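Local coordinates for amorpha-4,11-diene synthase (Artemisia annua, PDB 4GAX), which probably cyclises farnesyl diphosphate as a plant sesquiterpene synthase, here in an engineered alpha-bisabolol synthase variant, at residues 304-308 / 360-364; 311-315 / 356-361. All blocks are in the same frame, centred on the assembly; numbering follows the deposited sequence.

Interaction 1: 304-308 / 360-364; sequences FLAKV and TYTEM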
loop_
_atom_site.group_PDB
_atom_site.type_symbol
_atom_site.label_atom_id
_atom_site.label_comp_id
_atom_site.label_asym_id
_atom_site.label_seq_id
_atom_site.Cartn_x
_atom_site.Cartn_y
_atom_site.Cartn_z
ATOM N N PHE A 304 -12.150 -9.754 3.770
ATOM C CA PHE A 304 -13.106 -9.514 2.685
ATOM C C PHE A 304 -12.376 -9.040 1.421
ATOM O O PHE A 304 -12.689 -9.471 0.314
ATOM C CB PHE A 304 -14.152 -8.469 3.096
ATOM C CG PHE A 304 -15.193 -8.242 2.051
ATOM C CD1 PHE A 304 -16.012 -9.286 1.645
ATOM C CD2 PHE A 304 -15.317 -7.008 1.423
ATOM C CE1 PHE A 304 -16.975 -9.105 0.641
ATOM C CE2 PHE A 304 -16.274 -6.812 0.416
ATOM C CZ PHE A 304 -17.113 -7.867 0.032
ATOM N N LEU A 305 -11.413 -8.143 1.596
ATOM C CA LEU A 305 -10.676 -7.589 0.473
ATOM C C LEU A 305 -9.904 -8.692 -0.231
ATOM O O LEU A 305 -9.867 -8.751 -1.462
ATOM C CB LEU A 305 -9.741 -6.473 0.946
ATOM C CG LEU A 305 -8.780 -5.838 -0.078
ATOM C CD1 LEU A 305 -9.529 -5.194 -1.237
ATOM C CD2 LEU A 305 -7.903 -4.766 0.641
ATOM N N ALA A 306 -9.318 -9.592 0.547
ATOM C CA ALA A 306 -8.593 -10.709 -0.039
ATOM C C ALA A 306 -9.528 -11.562 -0.898
ATOM O O ALA A 306 -9.157 -11.973 -2.000
ATOM C CB ALA A 306 -7.949 -11.560 1.063
ATOM N N LYS A 307 -10.734 -11.834 -0.397
ATOM C CA LYS A 307 -11.718 -12.590 -1.180
ATOM C C LYS A 307 -12.077 -11.878 -2.476
ATOM O O LYS A 307 -12.155 -12.503 -3.532
ATOM C CB LYS A 307 -12.979 -12.841 -0.356
ATOM C CG LYS A 307 -12.714 -13.737 0.863
ATOM C CD LYS A 307 -13.972 -13.870 1.735
ATOM C CE LYS A 307 -13.742 -14.853 2.898
ATOM N NZ LYS A 307 -14.986 -14.999 3.736
ATOM N N VAL A 308 -12.298 -10.569 -2.400
ATOM C CA VAL A 308 -12.647 -9.807 -3.590
ATOM C C VAL A 308 -11.496 -9.824 -4.593
ATOM O O VAL A 308 -11.717 -9.976 -5.797
ATOM C CB VAL A 308 -13.058 -8.354 -3.239
ATOM C CG1 VAL A 308 -13.232 -7.525 -4.486
ATOM C CG2 VAL A 308 -14.361 -8.360 -2.433
ATOM N N THR A 360 -20.226 -14.723 -1.816
ATOM C CA THR A 360 -19.296 -13.844 -1.124
ATOM C C THR A 360 -19.921 -12.466 -0.897
ATOM O O THR A 360 -19.888 -11.915 0.218
ATOM C CB THR A 360 -17.975 -13.713 -1.923
ATOM O OG1 THR A 360 -17.358 -15.007 -2.060
ATOM C CG2 THR A 360 -17.023 -12.776 -1.226
ATOM N N TYR A 361 -20.508 -11.897 -1.946
ATOM C CA TYR A 361 -21.147 -10.592 -1.790
ATOM C C TYR A 361 -22.428 -10.646 -0.968
ATOM O O TYR A 361 -22.722 -9.709 -0.228
ATOM C CB TYR A 361 -21.390 -9.924 -3.153
ATOM C CG TYR A 361 -20.169 -9.199 -3.615
ATOM C CD1 TYR A 361 -19.866 -7.935 -3.112
ATOM C CD2 TYR A 361 -19.281 -9.789 -4.503
ATOM C CE1 TYR A 361 -18.728 -7.268 -3.507
ATOM C CE2 TYR A 361 -18.129 -9.118 -4.909
ATOM C CZ TYR A 361 -17.860 -7.869 -4.411
ATOM O OH TYR A 361 -16.719 -7.194 -4.809
ATOM N N THR A 362 -23.181 -11.734 -1.088
ATOM C CA THR A 362 -24.414 -11.857 -0.320
ATOM C C THR A 362 -24.132 -11.927 1.185
ATOM O O THR A 362 -24.869 -11.361 1.987
ATOM C CB THR A 362 -25.234 -13.064 -0.764
ATOM O OG1 THR A 362 -25.667 -12.850 -2.114
ATOM C CG2 THR A 362 -26.453 -13.255 0.134
ATOM N N GLU A 363 -23.058 -12.609 1.567
ATOM C CA GLU A 363 -22.680 -12.641 2.971
ATOM C C GLU A 363 -22.375 -11.223 3.484
ATOM O O GLU A 363 -22.761 -10.857 4.605
ATOM C CB GLU A 363 -21.497 -13.580 3.200
ATOM C CG GLU A 363 -20.712 -13.235 4.449
ATOM C CD GLU A 363 -19.850 -14.371 4.951
ATOM O OE1 GLU A 363 -19.157 -14.167 5.972
ATOM O OE2 GLU A 363 -19.865 -15.462 4.336
ATOM N N MET A 364 -21.709 -10.415 2.664
ATOM C CA MET A 364 -21.365 -9.049 3.073
ATOM C C MET A 364 -22.601 -8.139 3.073
ATOM O O MET A 364 -22.753 -7.268 3.940
ATOM C CB MET A 364 -20.266 -8.481 2.168
ATOM C CG MET A 364 -19.907 -7.023 2.459
ATOM S SD MET A 364 -19.336 -6.700 4.154
ATOM C CE MET A 364 -17.782 -7.570 4.175
HETATM O O HOH W 1 -17.278 -15.159 2.460
#

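Interaction 2: 311-315 / 356-361; sequences LVTLI and LFMDTY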
loop_
_atom_site.group_PDB
_atom_site.type_symbol
_atom_site.label_atom_id
_atom_site.label_comp_id
_atom_site.label_asym_id
_atom_site.label_seq_id
_atom_site.Cartn_x
_atom_site.Cartn_y
_atom_site.Cartn_z
ATOM N N LEU A 311 -11.573 -12.974 -6.337
ATOM C CA LEU A 311 -12.678 -12.993 -7.317
ATOM C C LEU A 311 -12.341 -12.214 -8.588
ATOM O O LEU A 311 -12.708 -12.618 -9.698
ATOM C CB LEU A 311 -13.949 -12.427 -6.696
ATOM C CG LEU A 311 -14.698 -13.324 -5.712
ATOM C CD1 LEU A 311 -15.812 -12.483 -5.080
ATOM C CD2 LEU A 311 -15.281 -14.530 -6.464
ATOM N N VAL A 312 -11.643 -11.096 -8.405
ATOM C CA VAL A 312 -11.162 -10.266 -9.502
ATOM C C VAL A 312 -10.179 -11.047 -10.365
ATOM O O VAL A 312 -10.234 -11.011 -11.594
ATOM C CB VAL A 312 -10.446 -9.009 -8.946
ATOM C CG1 VAL A 312 -9.630 -8.329 -10.032
ATOM C CG2 VAL A 312 -11.456 -8.062 -8.346
ATOM N N THR A 313 -9.271 -11.746 -9.702
ATOM C CA THR A 313 -8.291 -12.575 -10.381
ATOM C C THR A 313 -8.990 -13.618 -11.256
ATOM O O THR A 313 -8.621 -13.801 -12.421
ATOM C CB THR A 313 -7.358 -13.255 -9.356
ATOM O OG1 THR A 313 -6.703 -12.248 -8.566
ATOM C CG2 THR A 313 -6.317 -14.103 -10.053
ATOM N N LEU A 314 -10.009 -14.281 -10.708
ATOM C CA LEU A 314 -10.767 -15.274 -11.470
ATOM C C LEU A 314 -11.438 -14.630 -12.658
ATOM O O LEU A 314 -11.294 -15.104 -13.795
ATOM C CB LEU A 314 -11.846 -15.926 -10.602
ATOM C CG LEU A 314 -11.357 -16.960 -9.592
ATOM C CD1 LEU A 314 -12.339 -17.094 -8.435
ATOM C CD2 LEU A 314 -11.197 -18.281 -10.288
ATOM N N ILE A 315 -12.178 -13.550 -12.391
ATOM C CA ILE A 315 -12.971 -12.889 -13.429
ATOM C C ILE A 315 -12.077 -12.338 -14.547
ATOM O O ILE A 315 -12.408 -12.471 -15.729
ATOM C CB ILE A 315 -13.879 -11.781 -12.847
ATOM C CG1 ILE A 315 -14.957 -12.396 -11.953
ATOM C CG2 ILE A 315 -14.570 -11.014 -13.954
ATOM C CD1 ILE A 315 -15.787 -11.358 -11.215
ATOM N N LEU A 356 -19.572 -18.597 -6.292
ATOM C CA LEU A 356 -18.617 -18.093 -5.297
ATOM C C LEU A 356 -18.773 -16.594 -5.127
ATOM O O LEU A 356 -18.767 -16.078 -4.002
ATOM C CB LEU A 356 -17.173 -18.408 -5.711
ATOM C CG LEU A 356 -16.104 -18.076 -4.661
ATOM C CD1 LEU A 356 -16.143 -19.098 -3.526
ATOM C CD2 LEU A 356 -14.713 -18.035 -5.299
ATOM N N PHE A 357 -18.896 -15.897 -6.253
ATOM C CA PHE A 357 -19.074 -14.444 -6.262
ATOM C C PHE A 357 -20.357 -14.041 -5.520
ATOM O O PHE A 357 -20.330 -13.182 -4.645
ATOM C CB PHE A 357 -19.124 -13.976 -7.720
ATOM C CG PHE A 357 -19.380 -12.506 -7.900
ATOM C CD1 PHE A 357 -18.331 -11.623 -8.095
ATOM C CD2 PHE A 357 -20.675 -12.010 -7.942
ATOM C CE1 PHE A 357 -18.572 -10.272 -8.298
ATOM C CE2 PHE A 357 -20.908 -10.656 -8.135
ATOM C CZ PHE A 357 -19.861 -9.791 -8.306
ATOM N N MET A 358 -21.482 -14.660 -5.875
ATOM C CA MET A 358 -22.757 -14.286 -5.282
ATOM C C MET A 358 -22.789 -14.593 -3.785
ATOM O O MET A 358 -23.283 -13.780 -3.008
ATOM C CB MET A 358 -23.929 -14.969 -6.008
ATOM C CG MET A 358 -24.307 -14.290 -7.321
ATOM S SD MET A 358 -24.954 -12.623 -7.069
ATOM C CE MET A 358 -23.999 -11.694 -8.228
ATOM N N ASP A 359 -22.253 -15.751 -3.393
ATOM C CA ASP A 359 -22.175 -16.144 -1.980
ATOM C C ASP A 359 -21.310 -15.174 -1.197
ATOM O O ASP A 359 -21.585 -14.865 -0.034
ATOM C CB ASP A 359 -21.558 -17.541 -1.824
ATOM C CG ASP A 359 -22.541 -18.668 -2.136
ATOM O OD1 ASP A 359 -23.734 -18.396 -2.403
ATOM O OD2 ASP A 359 -22.112 -19.843 -2.098
ATOM N N THR A 360 -20.226 -14.723 -1.816
ATOM C CA THR A 360 -19.296 -13.844 -1.124
ATOM C C THR A 360 -19.921 -12.466 -0.897
ATOM O O THR A 360 -19.888 -11.915 0.218
ATOM C CB THR A 360 -17.975 -13.713 -1.923
ATOM O OG1 THR A 360 -17.358 -15.007 -2.060
ATOM C CG2 THR A 360 -17.023 -12.776 -1.226
ATOM N N TYR A 361 -20.508 -11.897 -1.946
ATOM C CA TYR A 361 -21.147 -10.592 -1.790
ATOM C C TYR A 361 -22.428 -10.646 -0.968
ATOM O O TYR A 361 -22.722 -9.709 -0.228
ATOM C CB TYR A 361 -21.390 -9.924 -3.153
ATOM C CG TYR A 361 -20.169 -9.199 -3.615
ATOM C CD1 TYR A 361 -19.866 -7.935 -3.112
ATOM C CD2 TYR A 361 -19.281 -9.789 -4.503
ATOM C CE1 TYR A 361 -18.728 -7.268 -3.507
ATOM C CE2 TYR A 361 -18.129 -9.118 -4.909
ATOM C CZ TYR A 361 -17.860 -7.869 -4.411
ATOM O OH TYR A 361 -16.719 -7.194 -4.809
#

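Interaction 1: 304-308 / 360-364
F304 reaches from helix 299-322 to M364, T360 and Y361 on helix 351-370. F304 CB already lies 3.9 Å from M364 CE. At CG that methyl is closest, 3.4 Å from F304 CG to M364 CE, and it lies over one ring face, 18° off the normal, as a CH-pi contact. M364 SD stands above the same face at a greater distance, completing a Met-aromatic contact. Bends at chi2 (59°) and chi3 fold the methionine back so that its methyl reaches the ring. Further out, F304 CE1 meets M364 CB at 3.7 Å, with T360 O near the ring plane at this edge. At the tip, F304 CZ approaches Y361 CE1 at 3.9 Å, where the phenylalanine edge turns toward the tyrosine face in an offset edge-to-face pair with planes at 86°. V308 CG2 lies over the rim of the opposite F304 face and also packs against Y361 CZ at 4.0 Å. Toward the surface, a water accepts from K307 NZ at 2.6 Å and donates weakly to E363 OE2. The two helix segments run antiparallel; T425 of helix 419-429 touches F304 and V308, W265 of helix 238-269 makes a cation-pi contact with K307, and helix 374-399 packs on Y361.

Interaction 2: 311-315 / 356-361
L311 sits as a knob in a hole formed by L356, F357, T360 and Y361 on helix 351-370, its two methyls serving different parts of the hole. L311 CD2 turns to the N-terminal part, 3.7 Å from L356 CD2 and 3.8 Å from the backbone CA of F357; the two leucine side chains pass each other at a slant. CD1 takes the other side: L311 meets T360 tip to tip, its CD1 4.0 Å from T360 CB, while Y361 CE2 lies 4.1 Å from L311 CD1. With CG beside the backbone N (chi1 -75°) and chi2 extended at 172°, the fork of the leucine straddles F357 CA. Cutting L311 back to alanine is likely to leave a gap between L356, F357, T360 and Y361 and to lose most of the apolar contact between the segments. Next to the knob, I315 lies roughly at right angles to F357, with I315 CD1 4.0 Å from F357 CD1; the L314 and L356 side chains also cross at about a right angle, meeting through L314 CD1 and L356 CD2. Two bonds from T360 grip L356 O within this wall: T360 OG1 donates to it at 2.6 Å, and T360 N reaches it from the opposite face of the carbonyl plane. Helices 238-269 and 374-399 border the joint, W266 and F269 of the former touching L314, and L391 and V384 of the latter touching I315 and F357.

Both interactions join helix 299-322 to helix 351-370, and their centres are about 7 Å apart. Along the chain the order is 304-308, 311-315, then the overlapping 356-361 and 360-364, so the later segment of the first helix faces the earlier part of the second. This reversal fits the segment axes, which are near antiparallel at 154° and 157°. T360 and Y361 serve both contacts, so the two are successive parts of one helix-helix interface. It lies in the all-helical metal-binding domain of terpene synthases, and the aspartate-rich DDxxD sequence that typically binds magnesium in this family follows directly after 311-315 in helix 299-322. The helix that carries this sequence thus packs along helix 351-370 through both contacts.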